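Local coordinates for protein 4-oxalocrotonate decarboxylase NahK (PDB 5D2K) that catalyses the metal-assisted decarboxylation of (3E)-2-oxohex-3-enedioate to 2-oxopent-4-enoate and carbon dioxide, a lyase step in naphthalene degradation, at residues Y48-Q51 / W52-R56; A180-E184 / V185-T189; V246-A249 / P250-I254. The protein carries 1 engineered substitution. All blocks are in the same frame, centred on the assembly; numbering follows the deposited sequence. Where two conformers were deposited one is given.

Interaction 1 of 3, residues Y48-Q51 / W52-R56. With EDO (1,2-ethanediol), chain E.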
ATOM      1  N   TYR A  48       5.119   2.688 -14.021  1.00 11.41           N
ATOM      2  CA  TYR A  48       5.978   3.031 -12.895  1.00 10.90           C
ATOM      3  C   TYR A  48       6.672   4.380 -13.135  1.00 12.49           C
ATOM      4  O   TYR A  48       6.910   5.119 -12.181  1.00 10.35           O
ATOM      5  CB  TYR A  48       6.997   1.919 -12.608  1.00  9.97           C
ATOM      6  CG  TYR A  48       6.433   0.818 -11.716  1.00 11.53           C
ATOM      7  CD1 TYR A  48       6.135   1.062 -10.369  1.00  9.27           C
ATOM      8  CD2 TYR A  48       6.173  -0.454 -12.218  1.00 11.02           C
ATOM      9  CE1 TYR A  48       5.610   0.059  -9.549  1.00 10.06           C
ATOM     10  CE2 TYR A  48       5.653  -1.463 -11.405  1.00 13.07           C
ATOM     11  CZ  TYR A  48       5.375  -1.196 -10.073  1.00 12.25           C
ATOM     12  OH  TYR A  48       4.846  -2.182  -9.261  1.00 12.39           O
ATOM     13  N   ASP A  49       6.959   4.718 -14.398  1.00 10.83           N
ATOM     14  CA  ASP A  49       7.477   6.051 -14.719  1.00 12.25           C
ATOM     15  C   ASP A  49       6.491   7.115 -14.241  1.00  9.87           C
ATOM     16  O   ASP A  49       6.879   8.121 -13.637  1.00 10.49           O
ATOM     17  CB  ASP A  49       7.703   6.236 -16.235  1.00 11.50           C
ATOM     18  CG  ASP A  49       8.953   5.535 -16.750  1.00 16.76           C
ATOM     19  OD1 ASP A  49       9.775   5.039 -15.954  1.00 13.79           O
ATOM     20  OD2 ASP A  49       9.120   5.501 -17.993  1.00 16.60           O
ATOM     21  N   VAL A  50       5.210   6.887 -14.526  1.00  9.54           N
ATOM     22  CA  VAL A  50       4.186   7.824 -14.101  1.00  9.01           C
ATOM     23  C   VAL A  50       4.116   7.891 -12.568  1.00  8.96           C
ATOM     24  O   VAL A  50       4.078   8.981 -12.003  1.00 10.63           O
ATOM     25  CB  VAL A  50       2.812   7.456 -14.696  1.00 10.23           C
ATOM     26  CG1 VAL A  50       1.694   8.297 -14.081  1.00 12.16           C
ATOM     27  CG2 VAL A  50       2.833   7.629 -16.214  1.00 12.52           C
ATOM     28  N   GLN A  51       4.121   6.735 -11.906  1.00 10.26           N
ATOM     29  CA  GLN A  51       4.076   6.708 -10.446  1.00 10.22           C
ATOM     30  C   GLN A  51       5.242   7.465  -9.812  1.00 10.59           C
ATOM     31  O   GLN A  51       5.049   8.255  -8.874  1.00 10.49           O
ATOM     32  CB  GLN A  51       4.075   5.268  -9.922  1.00  8.36           C
ATOM     33  CG  GLN A  51       3.862   5.218  -8.400  1.00  9.13           C
ATOM     34  CD  GLN A  51       4.121   3.849  -7.810  1.00 10.44           C
ATOM     35  OE1 GLN A  51       5.093   3.653  -7.074  1.00 10.90           O
ATOM     36  NE2 GLN A  51       3.239   2.898  -8.103  1.00  9.73           N
ATOM     37  N   TRP A  52       6.458   7.228 -10.312  1.00  9.85           N
ATOM     38  CA  TRP A  52       7.615   7.894  -9.735  1.00 10.00           C
ATOM     39  C   TRP A  52       7.614   9.394 -10.054  1.00  8.58           C
ATOM     40  O   TRP A  52       8.179  10.192  -9.306  1.00 10.72           O
ATOM     41  CB  TRP A  52       8.923   7.240 -10.208  1.00 10.45           C
ATOM     42  CG  TRP A  52       9.256   5.944  -9.504  1.00  9.26           C
ATOM     43  CD1 TRP A  52       8.791   4.706  -9.820  1.00 10.22           C
ATOM     44  CD2 TRP A  52      10.138   5.769  -8.378  1.00 10.94           C
ATOM     45  NE1 TRP A  52       9.325   3.763  -8.967  1.00 12.33           N
ATOM     46  CE2 TRP A  52      10.151   4.392  -8.069  1.00 11.40           C
ATOM     47  CE3 TRP A  52      10.908   6.645  -7.600  1.00 11.37           C
ATOM     48  CZ2 TRP A  52      10.910   3.864  -7.017  1.00 12.25           C
ATOM     49  CZ3 TRP A  52      11.668   6.119  -6.554  1.00 13.00           C
ATOM     50  CH2 TRP A  52      11.655   4.741  -6.273  1.00 11.31           C
ATOM     51  N   GLU A  53       6.960   9.789 -11.146  1.00 10.70           N
ATOM     52  CA  GLU A  53       6.815  11.210 -11.427  1.00 11.85           C
ATOM     53  C   GLU A  53       5.822  11.845 -10.454  1.00 10.51           C
ATOM     54  O   GLU A  53       6.023  12.975 -10.025  1.00  9.73           O
ATOM     55  CB  GLU A  53       6.393  11.447 -12.881  1.00 10.01           C
ATOM     56  CG  GLU A  53       6.031  12.890 -13.233  1.00  9.81           C
ATOM     57  CD  GLU A  53       7.114  13.930 -13.002  1.00 13.18           C
ATOM     58  OE1 GLU A  53       8.310  13.589 -12.818  1.00 13.63           O
ATOM     59  OE2 GLU A  53       6.746  15.131 -13.023  1.00 12.71           O
ATOM     60  N   ILE A  54       4.766  11.123 -10.084  1.00 10.52           N
ATOM     61  CA  ILE A  54       3.856  11.633  -9.060  1.00  9.94           C
ATOM     62  C   ILE A  54       4.615  11.790  -7.744  1.00  9.70           C
ATOM     63  O   ILE A  54       4.476  12.808  -7.054  1.00  9.04           O
ATOM     64  CB  ILE A  54       2.633  10.714  -8.873  1.00  9.55           C
ATOM     65  CG1 ILE A  54       1.782  10.699 -10.156  1.00  8.96           C
ATOM     66  CG2 ILE A  54       1.787  11.185  -7.709  1.00  9.25           C
ATOM     67  CD1 ILE A  54       0.576   9.762 -10.082  1.00 11.17           C
ATOM     68  N   ARG A  55       5.430  10.791  -7.398  1.00  7.96           N
ATOM     69  CA  ARG A  55       6.294  10.920  -6.221  1.00  8.63           C
ATOM     70  C   ARG A  55       7.155  12.189  -6.282  1.00  8.81           C
ATOM     71  O   ARG A  55       7.263  12.913  -5.284  1.00  9.73           O
ATOM     72  CB  ARG A  55       7.195   9.681  -6.059  1.00  7.98           C
ATOM     73  CG  ARG A  55       8.061   9.741  -4.805  1.00 11.07           C
ATOM     74  CD  ARG A  55       8.975   8.531  -4.658  1.00 13.86           C
ATOM     75  NE  ARG A  55       9.959   8.772  -3.599  1.00 14.74           N
ATOM     76  CZ  ARG A  55      10.506   7.813  -2.856  1.00 18.13           C
ATOM     77  NH1 ARG A  55      10.176   6.548  -3.055  1.00 15.53           N
ATOM     78  NH2 ARG A  55      11.384   8.130  -1.912  1.00 19.70           N
ATOM     79  N   ARG A  56       7.752  12.461  -7.449  1.00  9.50           N
ATOM     80  CA  ARG A  56       8.570  13.651  -7.622  1.00 10.27           C
ATOM     81  C   ARG A  56       7.754  14.943  -7.435  1.00 11.57           C
ATOM     82  O   ARG A  56       8.219  15.886  -6.790  1.00 11.00           O
ATOM     83  CB  ARG A  56       9.250  13.657  -8.998  1.00 11.44           C
ATOM     84  CG  ARG A  56      10.338  14.728  -9.106  1.00 15.21           C
ATOM     85  CD  ARG A  56      10.561  15.175 -10.555  1.00 15.70           C
ATOM     86  NE  ARG A  56       9.335  15.724 -11.129  1.00 15.47           N
ATOM     87  CZ  ARG A  56       8.871  16.947 -10.889  1.00 16.36           C
ATOM     88  NH1 ARG A  56       9.530  17.775 -10.084  1.00 18.00           N
ATOM     89  NH2 ARG A  56       7.736  17.342 -11.446  1.00 18.12           N
TER
HETATM   90  C1  EDO E 303      11.638   5.364   0.588  1.00 28.05           C
HETATM   91  O1  EDO E 303      12.191   6.673   0.418  1.00 33.51           O
HETATM   92  C2  EDO E 303      12.277   4.428  -0.426  1.00 28.55           C
HETATM   93  O2  EDO E 303      11.780   4.706  -1.740  1.00 25.77           O

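Interaction 2 of 3, residues A180-E184 / V185-T189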
ATOM      1  N   ALA A 180       6.660  -3.997  18.056  1.00 16.59           N
ATOM      2  CA  ALA A 180       7.720  -4.793  18.670  1.00 18.79           C
ATOM      3  C   ALA A 180       8.802  -5.343  17.735  1.00 14.20           C
ATOM      4  O   ALA A 180       8.634  -5.420  16.524  1.00 12.45           O
ATOM      5  CB  ALA A 180       7.085  -5.945  19.412  1.00 20.34           C
ATOM      6  N   SER A 181       9.919  -5.740  18.336  1.00 17.01           N
ATOM      7  CA  SER A 181      11.015  -6.389  17.620  1.00 15.43           C
ATOM      8  C   SER A 181      10.565  -7.649  16.893  1.00 16.28           C
ATOM      9  O   SER A 181       9.698  -8.372  17.364  1.00 15.88           O
ATOM     10  CB  SER A 181      12.140  -6.741  18.595  1.00 20.35           C
ATOM     11  OG  SER A 181      12.664  -5.570  19.195  1.00 31.33           O
ATOM     12  N   LEU A 182      11.177  -7.911  15.742  1.00 15.54           N
ATOM     13  CA  LEU A 182      10.802  -9.072  14.951  1.00 16.09           C
ATOM     14  C   LEU A 182      10.923 -10.397  15.709  1.00 16.94           C
ATOM     15  O   LEU A 182      10.086 -11.278  15.552  1.00 19.13           O
ATOM     16  CB  LEU A 182      11.645  -9.132  13.673  1.00 18.00           C
ATOM     17  CG  LEU A 182      11.358 -10.313  12.745  1.00 17.42           C
ATOM     18  CD1 LEU A 182       9.889 -10.325  12.280  1.00 15.93           C
ATOM     19  CD2 LEU A 182      12.310 -10.282  11.560  1.00 15.91           C
ATOM     20  N   GLU A 183      11.930 -10.558  16.560  1.00 18.89           N
ATOM     21  CA  GLU A 183      12.143 -11.838  17.230  0.50 19.91           C
ATOM     22  C   GLU A 183      11.002 -12.184  18.189  1.00 21.73           C
ATOM     23  O   GLU A 183      10.830 -13.341  18.574  1.00 22.68           O
ATOM     24  CB  GLU A 183      13.474 -11.836  17.982  0.50 24.12           C
ATOM     25  CG  GLU A 183      13.474 -11.010  19.252  0.50 24.10           C
ATOM     26  CD  GLU A 183      14.814 -11.052  19.962  0.50 24.84           C
ATOM     27  OE1 GLU A 183      15.700 -11.812  19.511  0.50 22.05           O
ATOM     28  OE2 GLU A 183      14.983 -10.330  20.966  0.50 23.53           O
ATOM     29  N   GLU A 184      10.226 -11.169  18.580  1.00 19.13           N
ATOM     30  CA  GLU A 184       9.094 -11.353  19.493  1.00 21.54           C
ATOM     31  C   GLU A 184       7.775 -11.672  18.789  1.00 23.52           C
ATOM     32  O   GLU A 184       6.777 -11.989  19.440  1.00 21.28           O
ATOM     33  CB  GLU A 184       8.860 -10.095  20.329  1.00 22.14           C
ATOM     34  CG  GLU A 184      10.021  -9.605  21.157  1.00 25.63           C
ATOM     35  CD  GLU A 184       9.673  -8.294  21.845  1.00 35.43           C
ATOM     36  OE1 GLU A 184      10.198  -7.236  21.438  1.00 33.57           O
ATOM     37  OE2 GLU A 184       8.845  -8.324  22.777  1.00 37.63           O
ATOM     38  N   VAL A 185       7.758 -11.543  17.470  1.00 16.03           N
ATOM     39  CA  VAL A 185       6.524 -11.656  16.694  0.72 17.56           C
ATOM     40  C   VAL A 185       6.675 -12.634  15.530  1.00 18.89           C
ATOM     41  O   VAL A 185       7.562 -12.474  14.683  1.00 24.20           O
ATOM     42  CB  VAL A 185       6.085 -10.288  16.117  0.72 17.66           C
ATOM     43  CG1 VAL A 185       4.669 -10.385  15.532  0.72 19.44           C
ATOM     44  CG2 VAL A 185       6.157  -9.189  17.183  0.72 17.98           C
ATOM     45  N   ASP A 186       5.801 -13.630  15.475  1.00 14.88           N
ATOM     46  CA  ASP A 186       5.772 -14.552  14.347  1.00 12.69           C
ATOM     47  C   ASP A 186       4.859 -13.968  13.274  1.00 13.83           C
ATOM     48  O   ASP A 186       3.635 -14.019  13.399  1.00 14.95           O
ATOM     49  CB  ASP A 186       5.285 -15.933  14.795  1.00 13.23           C
ATOM     50  CG  ASP A 186       5.394 -16.990  13.699  1.00 15.85           C
ATOM     51  OD1 ASP A 186       5.206 -16.669  12.507  1.00 15.94           O
ATOM     52  OD2 ASP A 186       5.662 -18.165  14.039  1.00 19.41           O
ATOM     53  N   LEU A 187       5.445 -13.400  12.228  1.00 11.94           N
ATOM     54  CA  LEU A 187       4.637 -12.740  11.203  1.00 11.68           C
ATOM     55  C   LEU A 187       3.866 -13.724  10.337  1.00 13.19           C
ATOM     56  O   LEU A 187       2.898 -13.342   9.678  1.00 13.70           O
ATOM     57  CB  LEU A 187       5.517 -11.859  10.314  1.00 10.77           C
ATOM     58  CG  LEU A 187       6.179 -10.698  11.056  1.00 11.08           C
ATOM     59  CD1 LEU A 187       7.017  -9.865  10.090  1.00 15.50           C
ATOM     60  CD2 LEU A 187       5.133  -9.829  11.768  1.00 16.40           C
ATOM     61  N   ARG A 188       4.292 -14.985  10.328  1.00 12.56           N
ATOM     62  CA  ARG A 188       3.595 -15.993   9.527  1.00 11.11           C
ATOM     63  C   ARG A 188       2.278 -16.402  10.178  1.00 11.42           C
ATOM     64  O   ARG A 188       1.256 -16.566   9.494  1.00 13.72           O
ATOM     65  CB  ARG A 188       4.487 -17.227   9.322  1.00 13.58           C
ATOM     66  CG  ARG A 188       3.864 -18.280   8.415  1.00 15.24           C
ATOM     67  CD  ARG A 188       4.765 -19.510   8.303  1.00 15.33           C
ATOM     68  NE  ARG A 188       4.927 -20.201   9.579  1.00 14.86           N
ATOM     69  CZ  ARG A 188       4.199 -21.246   9.963  1.00 18.43           C
ATOM     70  NH1 ARG A 188       3.232 -21.707   9.181  1.00 18.49           N
ATOM     71  NH2 ARG A 188       4.431 -21.826  11.131  1.00 18.47           N
ATOM     72  N   THR A 189       2.298 -16.545  11.499  1.00 12.62           N
ATOM     73  CA  THR A 189       1.129 -17.039  12.212  1.00 11.39           C
ATOM     74  C   THR A 189       0.323 -15.931  12.892  1.00 12.76           C
ATOM     75  O   THR A 189      -0.668 -16.206  13.555  1.00 12.19           O
ATOM     76  CB  THR A 189       1.522 -18.092  13.272  1.00 12.20           C
ATOM     77  OG1 THR A 189       2.332 -17.489  14.293  1.00 14.35           O
ATOM     78  CG2 THR A 189       2.296 -19.241  12.615  1.00 15.46           C
TER

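Interaction 3 of 3, residues V246-A249 / P250-I254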
ATOM      1  N   VAL A 246     -12.517  -3.674   2.883  1.00 13.59           N
ATOM      2  CA  VAL A 246     -13.892  -3.441   3.328  1.00 11.06           C
ATOM      3  C   VAL A 246     -14.247  -1.963   3.178  1.00 12.34           C
ATOM      4  O   VAL A 246     -13.508  -1.102   3.641  1.00 12.82           O
ATOM      5  CB  VAL A 246     -14.061  -3.876   4.785  1.00 12.55           C
ATOM      6  CG1 VAL A 246     -15.396  -3.416   5.360  1.00 19.73           C
ATOM      7  CG2 VAL A 246     -13.889  -5.401   4.909  1.00 16.00           C
ATOM      8  N   PRO A 247     -15.384  -1.657   2.531  1.00 11.93           N
ATOM      9  CA  PRO A 247     -15.744  -0.245   2.353  1.00 11.62           C
ATOM     10  C   PRO A 247     -16.021   0.476   3.688  1.00 12.46           C
ATOM     11  O   PRO A 247     -16.487  -0.131   4.664  1.00 13.05           O
ATOM     12  CB  PRO A 247     -17.007  -0.308   1.482  1.00 15.13           C
ATOM     13  CG  PRO A 247     -17.548  -1.675   1.676  1.00 22.52           C
ATOM     14  CD  PRO A 247     -16.385  -2.577   1.960  1.00 14.95           C
ATOM     15  N   VAL A 248     -15.667   1.757   3.739  1.00 12.70           N
ATOM     16  CA  VAL A 248     -15.949   2.586   4.909  1.00  9.43           C
ATOM     17  C   VAL A 248     -16.628   3.875   4.459  1.00 13.32           C
ATOM     18  O   VAL A 248     -16.464   4.315   3.313  1.00 15.41           O
ATOM     19  CB  VAL A 248     -14.677   2.917   5.724  1.00 12.06           C
ATOM     20  CG1 VAL A 248     -14.200   1.677   6.486  1.00 14.98           C
ATOM     21  CG2 VAL A 248     -13.587   3.484   4.812  1.00 13.37           C
ATOM     22  N   ALA A 249     -17.389   4.469   5.371  1.00 14.28           N
ATOM     23  CA  ALA A 249     -18.207   5.635   5.066  1.00 14.24           C
ATOM     24  C   ALA A 249     -18.394   6.477   6.325  1.00 12.07           C
ATOM     25  O   ALA A 249     -18.143   5.997   7.437  1.00 14.32           O
ATOM     26  CB  ALA A 249     -19.563   5.188   4.495  1.00 15.81           C
ATOM     27  N   PRO A 250     -18.827   7.744   6.164  1.00 15.10           N
ATOM     28  CA  PRO A 250     -19.026   8.584   7.352  1.00 16.23           C
ATOM     29  C   PRO A 250     -19.878   7.913   8.420  1.00 14.38           C
ATOM     30  O   PRO A 250     -20.908   7.309   8.099  1.00 18.88           O
ATOM     31  CB  PRO A 250     -19.731   9.821   6.783  1.00 16.12           C
ATOM     32  CG  PRO A 250     -19.197   9.925   5.394  1.00 18.61           C
ATOM     33  CD  PRO A 250     -19.080   8.494   4.920  1.00 16.72           C
ATOM     34  N   GLY A 251     -19.433   7.995   9.666  1.00 15.93           N
ATOM     35  CA  GLY A 251     -20.137   7.370  10.773  1.00 16.60           C
ATOM     36  C   GLY A 251     -19.576   6.023  11.200  1.00 16.75           C
ATOM     37  O   GLY A 251     -19.853   5.552  12.306  1.00 17.79           O
ATOM     38  N   ASP A 252     -18.796   5.388  10.326  1.00 13.63           N
ATOM     39  CA  ASP A 252     -18.222   4.080  10.659  1.00 13.22           C
ATOM     40  C   ASP A 252     -17.087   4.168  11.682  1.00 14.28           C
ATOM     41  O   ASP A 252     -16.330   5.141  11.714  1.00 15.24           O
ATOM     42  CB  ASP A 252     -17.680   3.376   9.404  1.00 14.03           C
ATOM     43  CG  ASP A 252     -18.768   2.917   8.457  1.00 15.31           C
ATOM     44  OD1 ASP A 252     -19.937   2.771   8.891  1.00 16.82           O
ATOM     45  OD2 ASP A 252     -18.452   2.692   7.268  1.00 16.29           O
ATOM     46  N   ASN A 253     -16.963   3.138  12.506  1.00 12.67           N
ATOM     47  CA  ASN A 253     -15.776   2.966  13.327  1.00 12.83           C
ATOM     48  C   ASN A 253     -15.199   1.595  13.038  1.00 17.48           C
ATOM     49  O   ASN A 253     -15.923   0.650  12.734  1.00 19.62           O
ATOM     50  CB  ASN A 253     -16.079   3.128  14.813  1.00 18.01           C
ATOM     51  CG  ASN A 253     -16.997   2.062  15.335  1.00 28.56           C
ATOM     52  OD1 ASN A 253     -16.547   0.999  15.775  1.00 35.73           O
ATOM     53  ND2 ASN A 253     -18.297   2.334  15.298  1.00 28.91           N
ATOM     54  N   ILE A 254     -13.882   1.495  13.088  1.00 13.43           N
ATOM     55  CA  ILE A 254     -13.243   0.209  12.874  1.00 14.15           C
ATOM     56  C   ILE A 254     -12.237  -0.076  13.973  1.00 14.58           C
ATOM     57  O   ILE A 254     -11.664   0.840  14.578  1.00 15.93           O
ATOM     58  CB  ILE A 254     -12.570   0.138  11.469  1.00 14.12           C
ATOM     59  CG1 ILE A 254     -11.414   1.139  11.332  1.00 17.04           C
ATOM     60  CG2 ILE A 254     -13.605   0.354  10.362  1.00 14.79           C
ATOM     61  CD1 ILE A 254     -10.044   0.522  11.511  1.00 18.24           C
TER

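Interaction 1 of 3, residues Y48-Q51 / W52-R56
Trp52 sits one turn beyond Tyr48, and its backbone N donates to Tyr48 O over 2.9 Å with a nearly straight N-H...O angle of 166°. Its CG lies anti to the carbonyl carbon (chi1 -78°), which swings the indole back along the helix until its edge meets the same carbonyl: CD1 is 3.0 Å from Tyr48 O, close to the ring plane. Further out, Trp52 NE1 is taken by the hydroxyl of Tyr88, the residue whose ring stacks on Tyr48. Glu53 follows, its N bonded to Asp49 O and its chain bent at chi2 so that the carboxylate turns to Arg56. That arginine grips it side-on, NE to OE1 and NH2 to OE2, both at 2.9 Å and both on the syn side, with the carboxylate lying at the edge of the guanidinium. With a glutamine here, Arg56 would probably be left without its charged mate, its guanidinium freer to turn. All this runs along helix 44-60, whose i to i+4 backbone bonds repeat while its winding sends successive side chains to different faces. Ile54 is buried, its N bonded to Val50 O and its CD1 4.4 Å from Val50 CG1, and it also packs on Ala19 and Ile22 of helix 12-27. Arg55 N donates to the backbone O of Gln51, whose side-chain NE2 goes to the carbonyls of Val164 and Tyr88. Arg55 is extended from CG to NE; NH1 holds O2 of an ethanediol, probably from the crystallisation liquor, at 2.8 Å and NH2 holds O1, while NE pairs with Glu59.

Interaction 2 of 3, residues A180-E184 / V185-T189
Leu182 and Leu187 meet through their methyl ends, CD1 to CD1 at 3.6 Å, and their side chains cross at about a right angle. Each leaves the backbone by a different route: Leu182 has CG opposite its own N (chi1 180°), whereas Leu187 has CG opposite its carbonyl carbon (chi1 -64°), and in both cases the branched end comes nearer to the other segment than the start of the side chain would suggest. Val185 is the second packed point, though a less certain one, since its side chain was modelled in two conformers. In the one given, CG2 lies 4.0 Å from Ala180 CB and also comes up to Ser181 O. Val185 N closes the short 3-10 turn 182-184 by donating to Leu182 O over 3.0 Å. That bond is straight at the hydrogen (163°), yet the donor stands well above the carbonyl plane, not on a lone pair.

The solvent side is held much more lightly. Glu184 sends an extended chain back toward the start of the turn, where OE1 makes only a weak hydrogen bond with Ser181 N. Asp186 starts off away from the 180-184 segment and works locally: its OD1 accepts from Thr189 N at 3.1 Å, from above the carboxylate plane, and more weakly from Arg188 N. This is an Asx motif, and it ties down the backbone as the chain leaves Leu187.

The whole turn belongs to the connection between strands 170-175 and 191-196. Its apolar side rests on strand 139-149, with Leu182 on Ile139 and both Val185 and Leu187 on Val142, and helix 213-225 meets the two leucines through Leu214.

Interaction 3 of 3, residues V246-A249 / P250-I254
With CG of Asp252 set opposite its carbonyl carbon (chi1 -70°), the carboxylate folds back over the turn toward Ala249, and OD2 accepts from Ala249 N at 2.8 Å. Ala249 N stands clearly above the carboxylate plane, and the bond is bent, 135° at the hydrogen. The return bond is straighter: Asp252 N donates to Ala249 O over 3.0 Å. Ala249 and Asp252 are thus joined twice, by the backbone bond and by the side chain reaching back to the N-H.

The backbone bond closes a type II beta turn, Ala249 to Asp252, with Pro250 and Gly251 at its corners. Proline suits the first corner, and glycine the second, where the positive phi of 98° would jam a CB against the carbonyl O of Pro250. Ala249 CB comes to 3.4 Å from CD of the next residue, Pro250, as the linked backbone brings them together. The turn carries the chain from strand 246-247, which pairs with strand 112-121, into strand 253-258, which runs between strands 263-268 and 191-196.

Farther from the corner, Val248 CG1 meets Ile254 CG2 at 4.1 Å, the two side chains crossing at a slant. Both of these buried residues also rest on Ile113 of strand 112-121 and on Phe268 of strand 263-268. The other carboxylate oxygen, Asp252 OD1, accepts from Asn197 ND2, while Lys196 NZ bonds to Pro247 O and makes a long, weak ion pair with OD2.

All three are local contacts, well separated along the chain and in space: their centres lie about 29 to 33 Å apart and none touches another. Interactions 1 and 3 are partly buried, interaction 2 a surface contact. Interaction 1 stays within a single helix, combining regular backbone bonds with a salt bridge one turn long. Interaction 2 is a 3-10 turn and loop between strands, interaction 3 a beta turn. In interaction 2 leucines and a valine do the packing, and Asp186 secures backbone N-H groups following it. In interaction 3 an aspartate reaches backward instead, across a turn joining strands of two sheets.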